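Local coordinates for protein pullulanase (Klebsiella oxytoca, PDB 2YOC) that hydrolyses alpha-1,6-glucosidic linkages in pullulan and related branched alpha-glucans and is a pullulanase secreted through a type 2 secretion system, at residues B[409-413]-B[941-945]; B[779-783]-B[793-797]; B[808-812]-B[953-958]; B[994-998]-B[1061-1066]. All coordinates share one frame. Numbering follows the deposited sequence.

How the contacts relate
Contacts 1, 2 and 3 form a continuous run at the border between the (beta/alpha)8 barrel and the C-terminal beta domain, with contact 3 in the middle. Its centre lies about 15 Å from that of contact 1 and about 12 Å from that of contact 2. It touches both: Ala-410 CB packs 3.8 Å from Gly-953 N, and Ala-781 N lies 3.0 Å from Ala-808 O, probably hydrogen-bonded. Helices 927-945 and 955-961, which carry the second segments of contacts 1 and 3, follow each other in the chain. Contact 4 stands apart in the C-terminal domain, about 20 Å from contacts 1 and 3 and about 25 Å from contact 2 (centre to centre), and is the one holding a calcium ligand.

Contact 1: residues B[409-413]-B[941-945]; sequences LAKMT and TELRK
Leu-409 is helical (phi/psi -59/-48), and its O accepts a backbone hydrogen bond from Met-412 N (2.9 Å). Ala-410 presents its carbonyl to the other segment, with O 3.0 Å from Arg-944 NH2. Lys-411 (-70/-18) has its CA 7.2 Å from Lys-945 CA; its O lies near the guanidinium plane, 4.1 Å from Arg-944 NE, while its NZ hydrogen-bonds Thr-951 OG1. At Met-412, a selenomethionine, the backbone extends (-48/118). Its CB points away, the side chain packs on Tyr-690 and Ile-860, and its O lies 3.8 Å from Arg-944 NH2. Thr-413 then opens strand 413-417, the first of the parallel (beta/alpha)8 barrel, whose eighth strand is 860-864; Thr-413 and Arg-944 each touch Ala-861. Thr-413 (-127/96, chi1 m) points toward helical 941-945 (Lys-945 N to Thr-941 O, hydrogen bond, 3.1 Å). Its OG1 donates to Lys-411 O (3.3 Å) and sits 3.1 Å from Arg-944 NE, and its CG2 is 4.3 Å from Thr-941 CG2, the two CA atoms being 7.9 Å apart. Arg-944 reaches in extended (chi1 to chi3 all t, chi4 92°), its NH1 hydrogen-bonded to Met-855 O and Gly-857 O and its NH2 to Gly-859 O.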
loop_
_atom_site.group_PDB
_atom_site.type_symbol
_atom_site.label_atom_id
_atom_site.label_comp_id
_atom_site.label_asym_id
_atom_site.label_seq_id
_atom_site.Cartn_x
_atom_site.Cartn_y
_atom_site.Cartn_z
ATOM N N LEU B 409 26.391 -22.385 11.963
ATOM C CA LEU B 409 25.278 -22.889 11.156
ATOM C C LEU B 409 25.179 -22.243 9.821
ATOM O O LEU B 409 25.015 -22.939 8.835
ATOM C CB LEU B 409 23.950 -22.678 11.861
ATOM C CG LEU B 409 23.665 -23.513 13.051
ATOM C CD1 LEU B 409 22.405 -23.056 13.683
ATOM C CD2 LEU B 409 23.559 -24.966 12.671
ATOM N N ALA B 410 25.247 -20.908 9.783
ATOM C CA ALA B 410 25.150 -20.128 8.547
ATOM C C ALA B 410 26.175 -20.561 7.478
ATOM O O ALA B 410 25.917 -20.389 6.285
ATOM C CB ALA B 410 25.297 -18.639 8.853
ATOM N N LYS B 411 27.308 -21.166 7.913
ATOM C CA LYS B 411 28.350 -21.641 7.007
ATOM C C LYS B 411 27.918 -22.839 6.199
ATOM O O LYS B 411 28.512 -23.081 5.145
ATOM C CB LYS B 411 29.674 -21.865 7.749
ATOM C CG LYS B 411 30.464 -20.565 7.919
ATOM C CD LYS B 411 31.120 -20.421 9.279
ATOM C CE LYS B 411 31.667 -19.021 9.558
ATOM N NZ LYS B 411 30.615 -17.984 9.824
HETATM N N MSE B 412 26.839 -23.538 6.652
HETATM C CA MSE B 412 26.227 -24.724 6.032
HETATM C C MSE B 412 25.971 -24.594 4.527
HETATM O O MSE B 412 25.198 -23.733 4.100
HETATM C CB MSE B 412 24.940 -25.110 6.773
HETATM C CG MSE B 412 24.533 -26.568 6.622
HETATM SE SE MSE B 412 22.868 -26.969 7.608
HETATM C CE MSE B 412 23.612 -27.002 9.445
ATOM N N THR B 413 26.632 -25.476 3.735
ATOM C CA THR B 413 26.536 -25.549 2.272
ATOM C C THR B 413 26.190 -27.001 1.885
ATOM O O THR B 413 27.070 -27.867 1.819
ATOM C CB THR B 413 27.824 -24.963 1.660
ATOM O OG1 THR B 413 27.854 -23.581 1.973
ATOM C CG2 THR B 413 27.877 -25.083 0.172
ATOM N N THR B 941 31.565 -21.274 -3.876
ATOM C CA THR B 941 31.644 -21.890 -2.557
ATOM C C THR B 941 32.880 -21.388 -1.840
ATOM O O THR B 941 32.809 -21.096 -0.637
ATOM C CB THR B 941 31.537 -23.444 -2.615
ATOM O OG1 THR B 941 32.661 -23.997 -3.303
ATOM C CG2 THR B 941 30.216 -23.948 -3.211
ATOM N N GLU B 942 34.007 -21.258 -2.575
ATOM C CA GLU B 942 35.272 -20.756 -2.017
ATOM C C GLU B 942 35.056 -19.354 -1.454
ATOM O O GLU B 942 35.439 -19.080 -0.306
ATOM C CB GLU B 942 36.415 -20.797 -3.047
ATOM C CG GLU B 942 36.960 -22.200 -3.279
ATOM C CD GLU B 942 38.149 -22.342 -4.210
ATOM O OE1 GLU B 942 37.951 -22.519 -5.437
ATOM O OE2 GLU B 942 39.287 -22.345 -3.688
ATOM N N LEU B 943 34.355 -18.504 -2.233
ATOM C CA LEU B 943 33.981 -17.147 -1.849
ATOM C C LEU B 943 33.188 -17.127 -0.533
ATOM O O LEU B 943 33.565 -16.403 0.388
ATOM C CB LEU B 943 33.186 -16.468 -2.975
ATOM C CG LEU B 943 33.995 -16.093 -4.224
ATOM C CD1 LEU B 943 33.087 -15.796 -5.388
ATOM C CD2 LEU B 943 34.926 -14.937 -3.962
ATOM N N ARG B 944 32.119 -17.967 -0.444
ATOM C CA ARG B 944 31.233 -18.143 0.722
ATOM C C ARG B 944 32.055 -18.411 1.977
ATOM O O ARG B 944 31.772 -17.819 3.027
ATOM C CB ARG B 944 30.246 -19.291 0.449
ATOM C CG ARG B 944 29.313 -19.623 1.597
ATOM C CD ARG B 944 28.136 -20.444 1.148
ATOM N NE ARG B 944 27.145 -20.602 2.212
ATOM C CZ ARG B 944 26.103 -19.801 2.410
ATOM N NH1 ARG B 944 25.894 -18.760 1.611
ATOM N NH2 ARG B 944 25.253 -20.040 3.406
ATOM N N LYS B 945 33.095 -19.280 1.864
ATOM C CA LYS B 945 33.969 -19.587 2.991
ATOM C C LYS B 945 35.134 -18.580 3.165
ATOM O O LYS B 945 35.875 -18.671 4.147
ATOM C CB LYS B 945 34.430 -21.065 2.978
ATOM C CG LYS B 945 35.194 -21.534 1.744
ATOM C CD LYS B 945 35.678 -22.965 1.901
ATOM C CE LYS B 945 37.178 -23.092 1.962
ATOM N NZ LYS B 945 37.753 -23.334 0.613
#

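Contact 2: residues B[779-783]-B[793-797]; sequences NLADF and KKGSE
This is a backbone-dominated contact at the open end of a beta-hairpin: 779-783 leads into strand 784-786, and 793-797 leaves its antiparallel partner 792-794. The closest CA pairs are Ala-781 with Ser-796 (4.4 Å) and Asp-782 with Lys-794 (5.2 Å). Lys-794 is extended (-70/157), after which 795-797 curls into a 3-10 turn, with Glu-797 N hydrogen-bonded to Lys-794 O (2.9 Å) and Lys-794 N to Glu-797 OE1 (3.1 Å). Ala-781 (-71/-27) and Asp-782 (-105/-5) bend the facing chain. Ala-781 O accepts from Ser-796 N (3.1 Å, 155°) and from Ser-796 OG (2.9 Å, chi1 p), while Ala-781 CB meets Ser-796 CB at 4.0 Å. Gly-795 N sits 2.7 Å from Phe-783 O, and Gly-795 CA makes a CA-H...O contact with Leu-780 O (3.4 Å, 162°). A CB on Gly-795 would fall 1.9 Å from Leu-780 O, so the approach depends on glycine, and one carbonyl with two donors from Ser-796 ties the turn to the loop.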
loop_
_atom_site.group_PDB
_atom_site.type_symbol
_atom_site.label_atom_id
_atom_site.label_comp_id
_atom_site.label_asym_id
_atom_site.label_seq_id
_atom_site.Cartn_x
_atom_site.Cartn_y
_atom_site.Cartn_z
ATOM N N ASN B 779 16.100 -13.806 4.121
ATOM C CA ASN B 779 14.627 -13.728 4.193
ATOM C C ASN B 779 14.030 -13.385 5.582
ATOM O O ASN B 779 13.208 -14.122 6.124
ATOM C CB ASN B 779 13.995 -14.983 3.571
ATOM C CG ASN B 779 12.643 -14.686 3.009
ATOM O OD1 ASN B 779 12.493 -14.026 1.975
ATOM N ND2 ASN B 779 11.631 -15.078 3.721
ATOM N N LEU B 780 14.465 -12.270 6.144
ATOM C CA LEU B 780 14.045 -11.834 7.474
ATOM C C LEU B 780 12.772 -10.990 7.485
ATOM O O LEU B 780 12.574 -10.164 6.615
ATOM C CB LEU B 780 15.195 -11.101 8.179
ATOM C CG LEU B 780 16.517 -11.871 8.290
ATOM C CD1 LEU B 780 17.618 -10.994 8.862
ATOM C CD2 LEU B 780 16.376 -13.115 9.132
ATOM N N ALA B 781 11.930 -11.179 8.479
ATOM C CA ALA B 781 10.679 -10.457 8.615
ATOM C C ALA B 781 10.885 -9.002 8.984
ATOM O O ALA B 781 10.019 -8.184 8.702
ATOM C CB ALA B 781 9.831 -11.127 9.679
ATOM N N ASP B 782 11.983 -8.676 9.649
ATOM C CA ASP B 782 12.200 -7.316 10.132
ATOM C C ASP B 782 13.216 -6.462 9.359
ATOM O O ASP B 782 13.375 -5.259 9.645
ATOM C CB ASP B 782 12.438 -7.283 11.663
ATOM C CG ASP B 782 11.291 -7.859 12.446
ATOM O OD1 ASP B 782 10.123 -7.488 12.152
ATOM O OD2 ASP B 782 11.544 -8.735 13.302
ATOM N N PHE B 783 13.881 -7.084 8.370
ATOM C CA PHE B 783 14.869 -6.440 7.523
ATOM C C PHE B 783 14.201 -5.367 6.652
ATOM O O PHE B 783 13.289 -5.674 5.884
ATOM C CB PHE B 783 15.596 -7.484 6.663
ATOM C CG PHE B 783 16.739 -6.902 5.872
ATOM C CD1 PHE B 783 18.001 -6.769 6.441
ATOM C CD2 PHE B 783 16.544 -6.447 4.571
ATOM C CE1 PHE B 783 19.055 -6.213 5.712
ATOM C CE2 PHE B 783 17.591 -5.895 3.846
ATOM C CZ PHE B 783 18.848 -5.802 4.410
ATOM N N LYS B 793 10.409 -0.719 3.195
ATOM C CA LYS B 793 9.528 -1.798 3.629
ATOM C C LYS B 793 10.273 -2.874 4.395
ATOM O O LYS B 793 11.393 -3.243 4.013
ATOM C CB LYS B 793 8.778 -2.433 2.424
ATOM C CG LYS B 793 7.852 -1.471 1.683
ATOM C CD LYS B 793 6.488 -2.072 1.400
ATOM C CE LYS B 793 5.406 -1.022 1.235
ATOM N NZ LYS B 793 4.921 -0.482 2.544
ATOM N N LYS B 794 9.632 -3.400 5.468
ATOM C CA LYS B 794 10.133 -4.522 6.262
ATOM C C LYS B 794 10.019 -5.736 5.357
ATOM O O LYS B 794 9.182 -5.746 4.453
ATOM C CB LYS B 794 9.238 -4.789 7.485
ATOM C CG LYS B 794 9.525 -3.955 8.711
ATOM C CD LYS B 794 8.555 -4.382 9.797
ATOM C CE LYS B 794 8.402 -3.374 10.904
ATOM N NZ LYS B 794 7.210 -3.652 11.748
ATOM N N GLY B 795 10.808 -6.759 5.624
ATOM C CA GLY B 795 10.752 -7.983 4.838
ATOM C C GLY B 795 9.379 -8.628 4.804
ATOM O O GLY B 795 8.949 -9.116 3.755
ATOM N N SER B 796 8.684 -8.607 5.957
ATOM C CA SER B 796 7.342 -9.157 6.128
ATOM C C SER B 796 6.313 -8.369 5.324
ATOM O O SER B 796 5.268 -8.917 4.983
ATOM C CB SER B 796 6.956 -9.190 7.603
ATOM O OG SER B 796 7.192 -7.962 8.287
ATOM N N GLU B 797 6.617 -7.091 5.001
ATOM C CA GLU B 797 5.746 -6.193 4.242
ATOM C C GLU B 797 5.871 -6.441 2.734
ATOM O O GLU B 797 5.068 -5.883 2.002
ATOM C CB GLU B 797 6.068 -4.718 4.570
ATOM C CG GLU B 797 5.324 -4.126 5.743
ATOM C CD GLU B 797 6.002 -2.942 6.407
ATOM O OE1 GLU B 797 6.789 -2.235 5.733
ATOM O OE2 GLU B 797 5.735 -2.712 7.608
#

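Contact 3: residues B[808-812]-B[953-958]; sequences AADPT and GDGSAV
Pro-811 lays its ring over the turn that starts helix 955-961, its CD 3.1 Å from Gly-953 O and 3.6 Å from Gly-955 N, and its CG 3.8 Å from Val-958 CG2 (chi1 t). The contact joins the (beta/alpha)8 barrel to the C-terminal domain: 808-812 runs into 814-816, the seventh barrel strand, and helix 955-961 leads into 962-965, an outer strand of the C-terminal antiparallel sheet. Closest CA pairs are Asp-810 with Gly-955 (4.0 Å) and Pro-811 with Gly-953 (5.7 Å). Asp-810 is extended (-133/151), and Pro-811 (-61/-15) and Thr-812 (-76/-10) form a 3-10 segment. Gly-953 has positive phi (73/-53), a conformation that favours glycine; its O also lies 3.5 Å from Asp-810 CB and 3.4 Å from Thr-812 CG2.

Asp-954 occupies the N-cap position without a capping bond from its side chain, while its O accepts from Val-958 N (3.1 Å). One amide of the first turn is met from across the contact: Gly-955 N donates to Asp-810 OD1 (2.8 Å, 171°), with Asp-810 chi1 at m. This leaves Asp-810 OD1 and Asp-954 OD1, like charges, 4.1 Å apart; Lys-406 lies close by, in a long, weak ion pair with Asp-954. A CB on Gly-955 would clash, 2.1 Å from Ala-809 O, whereas its actual CA makes a CA-H...O contact to that Ala-809 O at 3.5 Å and 157°.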
loop_
_atom_site.group_PDB
_atom_site.type_symbol
_atom_site.label_atom_id
_atom_site.label_comp_id
_atom_site.label_asym_id
_atom_site.label_seq_id
_atom_site.Cartn_x
_atom_site.Cartn_y
_atom_site.Cartn_z
ATOM N N ALA B 808 11.582 -14.911 8.723
ATOM C CA ALA B 808 12.538 -15.393 9.704
ATOM C C ALA B 808 13.020 -14.398 10.725
ATOM O O ALA B 808 12.994 -13.192 10.466
ATOM C CB ALA B 808 13.713 -16.023 8.998
ATOM N N ALA B 809 13.505 -14.914 11.883
ATOM C CA ALA B 809 14.134 -14.092 12.924
ATOM C C ALA B 809 15.627 -14.039 12.675
ATOM O O ALA B 809 16.212 -12.982 12.859
ATOM C CB ALA B 809 13.872 -14.662 14.297
ATOM N N ASP B 810 16.252 -15.159 12.247
ATOM C CA ASP B 810 17.692 -15.216 11.945
ATOM C C ASP B 810 17.899 -15.911 10.583
ATOM O O ASP B 810 17.088 -16.771 10.210
ATOM C CB ASP B 810 18.485 -15.953 13.055
ATOM C CG ASP B 810 18.326 -15.370 14.447
ATOM O OD1 ASP B 810 19.061 -14.408 14.779
ATOM O OD2 ASP B 810 17.468 -15.880 15.209
ATOM N N PRO B 811 18.965 -15.585 9.818
ATOM C CA PRO B 811 19.158 -16.273 8.520
ATOM C C PRO B 811 19.336 -17.793 8.633
ATOM O O PRO B 811 19.249 -18.509 7.629
ATOM C CB PRO B 811 20.417 -15.597 7.931
ATOM C CG PRO B 811 21.127 -15.004 9.098
ATOM C CD PRO B 811 20.040 -14.600 10.075
ATOM N N THR B 812 19.616 -18.280 9.852
ATOM C CA THR B 812 19.848 -19.697 10.098
ATOM C C THR B 812 18.529 -20.484 10.104
ATOM O O THR B 812 18.536 -21.710 10.082
ATOM C CB THR B 812 20.726 -19.886 11.322
ATOM O OG1 THR B 812 20.000 -19.478 12.471
ATOM C CG2 THR B 812 22.014 -19.098 11.225
ATOM N N GLY B 953 24.920 -15.235 10.465
ATOM C CA GLY B 953 24.138 -16.061 11.383
ATOM C C GLY B 953 23.045 -15.378 12.197
ATOM O O GLY B 953 21.916 -15.876 12.220
ATOM N N ASP B 954 23.362 -14.276 12.929
ATOM C CA ASP B 954 22.363 -13.572 13.751
ATOM C C ASP B 954 21.571 -12.552 12.931
ATOM O O ASP B 954 22.177 -11.703 12.273
ATOM C CB ASP B 954 23.011 -12.843 14.930
ATOM C CG ASP B 954 23.401 -13.716 16.105
ATOM O OD1 ASP B 954 22.532 -13.952 16.983
ATOM O OD2 ASP B 954 24.612 -14.087 16.205
ATOM N N GLY B 955 20.242 -12.586 13.025
ATOM C CA GLY B 955 19.387 -11.617 12.359
ATOM C C GLY B 955 19.764 -10.164 12.637
ATOM O O GLY B 955 19.753 -9.331 11.728
ATOM N N SER B 956 20.135 -9.855 13.889
ATOM C CA SER B 956 20.523 -8.510 14.294
ATOM C C SER B 956 21.814 -8.061 13.599
ATOM O O SER B 956 21.949 -6.881 13.255
ATOM C CB SER B 956 20.670 -8.417 15.816
ATOM O OG SER B 956 21.637 -9.331 16.310
ATOM N N ALA B 957 22.746 -9.010 13.385
ATOM C CA ALA B 957 23.999 -8.745 12.694
ATOM C C ALA B 957 23.671 -8.398 11.259
ATOM O O ALA B 957 24.190 -7.395 10.748
ATOM C CB ALA B 957 24.906 -9.971 12.733
ATOM N N VAL B 958 22.757 -9.182 10.625
ATOM C CA VAL B 958 22.334 -8.948 9.242
ATOM C C VAL B 958 21.823 -7.521 9.064
ATOM O O VAL B 958 22.361 -6.782 8.254
ATOM C CB VAL B 958 21.364 -10.030 8.724
ATOM C CG1 VAL B 958 20.848 -9.689 7.330
ATOM C CG2 VAL B 958 22.053 -11.384 8.718
#

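Contact 4: residues B[994-998]-B[1061-1066]; sequences LDGLV and AQGAGL. With CA (calcium ion), chain M.
A calcium site at one end of the C-terminal antiparallel sheet frames this contact. Leu-994 O binds the ion at 2.4 Å, and Asp-982 OD2, Ser-989 OG, Asp-991 O and Gln-1058 OE1 complete the five protein ligands. Just past Leu-994 (-106/159) the chain turns a corner at Asp-995 (-111/-18) and continues extended through Gly-996 (179/170), Leu-997 (-135/148) and Val-998 (-130/124).

Segment 1061-1066, irregular and mostly extended, runs alongside: the vectors from CA 995 to CA 998 and from CA 1061 to CA 1066 diverge by 28°, and the nearest CA pair is Asp-995 with Gly-1065 (5.2 Å). The CA-to-CB bond of Asp-995 points toward 1061-1066 (chi1 -109°, between wells), and its OD1 accepts from Gly-1063 N (3.2 Å, 150°). Asp-995 O lies 3.8 Å from Gly-1065 CA; a CB on Gly-1065 would come within 2.4 Å of that oxygen. Farther along, Leu-1066 (chi1 m, chi2 t) folds its CD1 to 3.5 Å from Leu-997 O and 3.8 Å from Val-998 CG2. Gln-1062 NE2 hydrogen-bonds Asp-982 O and Gly-987 O in the calcium-binding region, and Gln-1062 O hydrogen-bonds Thr-602 OG1 of the second subunit.

Strand 994-1002 already pairs with 975-981 and 1050-1057 on its two edges, so the segment packs against this inner strand without joining the sheet, beside the calcium site of this C-terminal beta domain, a domain of the pullulanase-type alpha-1,6-glucosidase family.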
loop_
_atom_site.group_PDB
_atom_site.type_symbol
_atom_site.label_atom_id
_atom_site.label_comp_id
_atom_site.label_asym_id
_atom_site.label_seq_id
_atom_site.Cartn_x
_atom_site.Cartn_y
_atom_site.Cartn_z
ATOM N N LEU B 994 39.333 -7.510 6.209
ATOM C CA LEU B 994 38.356 -6.599 5.562
ATOM C C LEU B 994 37.657 -5.593 6.483
ATOM O O LEU B 994 37.602 -5.789 7.701
ATOM C CB LEU B 994 37.302 -7.369 4.718
ATOM C CG LEU B 994 37.821 -8.424 3.744
ATOM C CD1 LEU B 994 36.698 -9.049 2.976
ATOM C CD2 LEU B 994 38.858 -7.868 2.785
ATOM N N ASP B 995 37.136 -4.508 5.868
ATOM C CA ASP B 995 36.364 -3.431 6.489
ATOM C C ASP B 995 34.925 -3.543 5.991
ATOM O O ASP B 995 34.022 -2.980 6.595
ATOM C CB ASP B 995 36.919 -2.055 6.087
ATOM C CG ASP B 995 37.649 -1.260 7.166
ATOM O OD1 ASP B 995 37.615 -1.685 8.357
ATOM O OD2 ASP B 995 38.249 -0.200 6.824
ATOM N N GLY B 996 34.740 -4.264 4.889
ATOM C CA GLY B 996 33.451 -4.449 4.246
ATOM C C GLY B 996 33.516 -5.303 2.998
ATOM O O GLY B 996 34.605 -5.613 2.508
ATOM N N LEU B 997 32.336 -5.680 2.470
ATOM C CA LEU B 997 32.149 -6.540 1.291
ATOM C C LEU B 997 31.106 -6.027 0.324
ATOM O O LEU B 997 30.089 -5.460 0.739
ATOM C CB LEU B 997 31.672 -7.924 1.756
ATOM C CG LEU B 997 32.346 -9.145 1.190
ATOM C CD1 LEU B 997 33.710 -8.804 0.565
ATOM C CD2 LEU B 997 32.499 -10.202 2.268
ATOM N N VAL B 998 31.321 -6.314 -0.971
ATOM C CA VAL B 998 30.366 -5.997 -2.040
ATOM C C VAL B 998 30.136 -7.238 -2.908
ATOM O O VAL B 998 31.096 -7.808 -3.438
ATOM C CB VAL B 998 30.686 -4.733 -2.889
ATOM C CG1 VAL B 998 29.660 -4.537 -3.992
ATOM C CG2 VAL B 998 30.749 -3.485 -2.024
ATOM N N ALA B 1061 43.705 -0.527 11.321
ATOM C CA ALA B 1061 42.642 -0.476 12.314
ATOM C C ALA B 1061 41.269 -0.462 11.625
ATOM O O ALA B 1061 41.164 -0.098 10.439
ATOM C CB ALA B 1061 42.790 0.784 13.140
ATOM N N GLN B 1062 40.210 -0.891 12.349
ATOM C CA GLN B 1062 38.832 -0.918 11.836
ATOM C C GLN B 1062 38.392 0.505 11.531
ATOM O O GLN B 1062 38.285 1.328 12.443
ATOM C CB GLN B 1062 37.892 -1.510 12.873
ATOM C CG GLN B 1062 36.509 -1.868 12.325
ATOM C CD GLN B 1062 35.487 -2.010 13.441
ATOM O OE1 GLN B 1062 35.649 -1.500 14.571
ATOM N NE2 GLN B 1062 34.393 -2.686 13.144
ATOM N N GLY B 1063 38.191 0.795 10.255
ATOM C CA GLY B 1063 37.736 2.116 9.848
ATOM C C GLY B 1063 36.246 2.107 9.686
ATOM O O GLY B 1063 35.603 1.171 10.139
ATOM N N ALA B 1064 35.674 3.148 9.088
ATOM C CA ALA B 1064 34.238 3.160 8.772
ATOM C C ALA B 1064 34.187 2.395 7.461
ATOM O O ALA B 1064 35.106 2.529 6.630
ATOM C CB ALA B 1064 33.761 4.578 8.568
ATOM N N GLY B 1065 33.232 1.510 7.317
ATOM C CA GLY B 1065 33.227 0.675 6.126
ATOM C C GLY B 1065 32.153 1.076 5.163
ATOM O O GLY B 1065 32.249 2.125 4.508
ATOM N N LEU B 1066 31.106 0.240 5.107
ATOM C CA LEU B 1066 29.934 0.425 4.274
ATOM C C LEU B 1066 28.710 0.459 5.194
ATOM O O LEU B 1066 27.927 -0.499 5.196
ATOM C CB LEU B 1066 29.847 -0.708 3.249
ATOM C CG LEU B 1066 31.091 -0.950 2.391
ATOM C CD1 LEU B 1066 30.908 -2.144 1.493
ATOM C CD2 LEU B 1066 31.477 0.280 1.587
HETATM CA CA CA M . 37.282 -5.570 10.110
#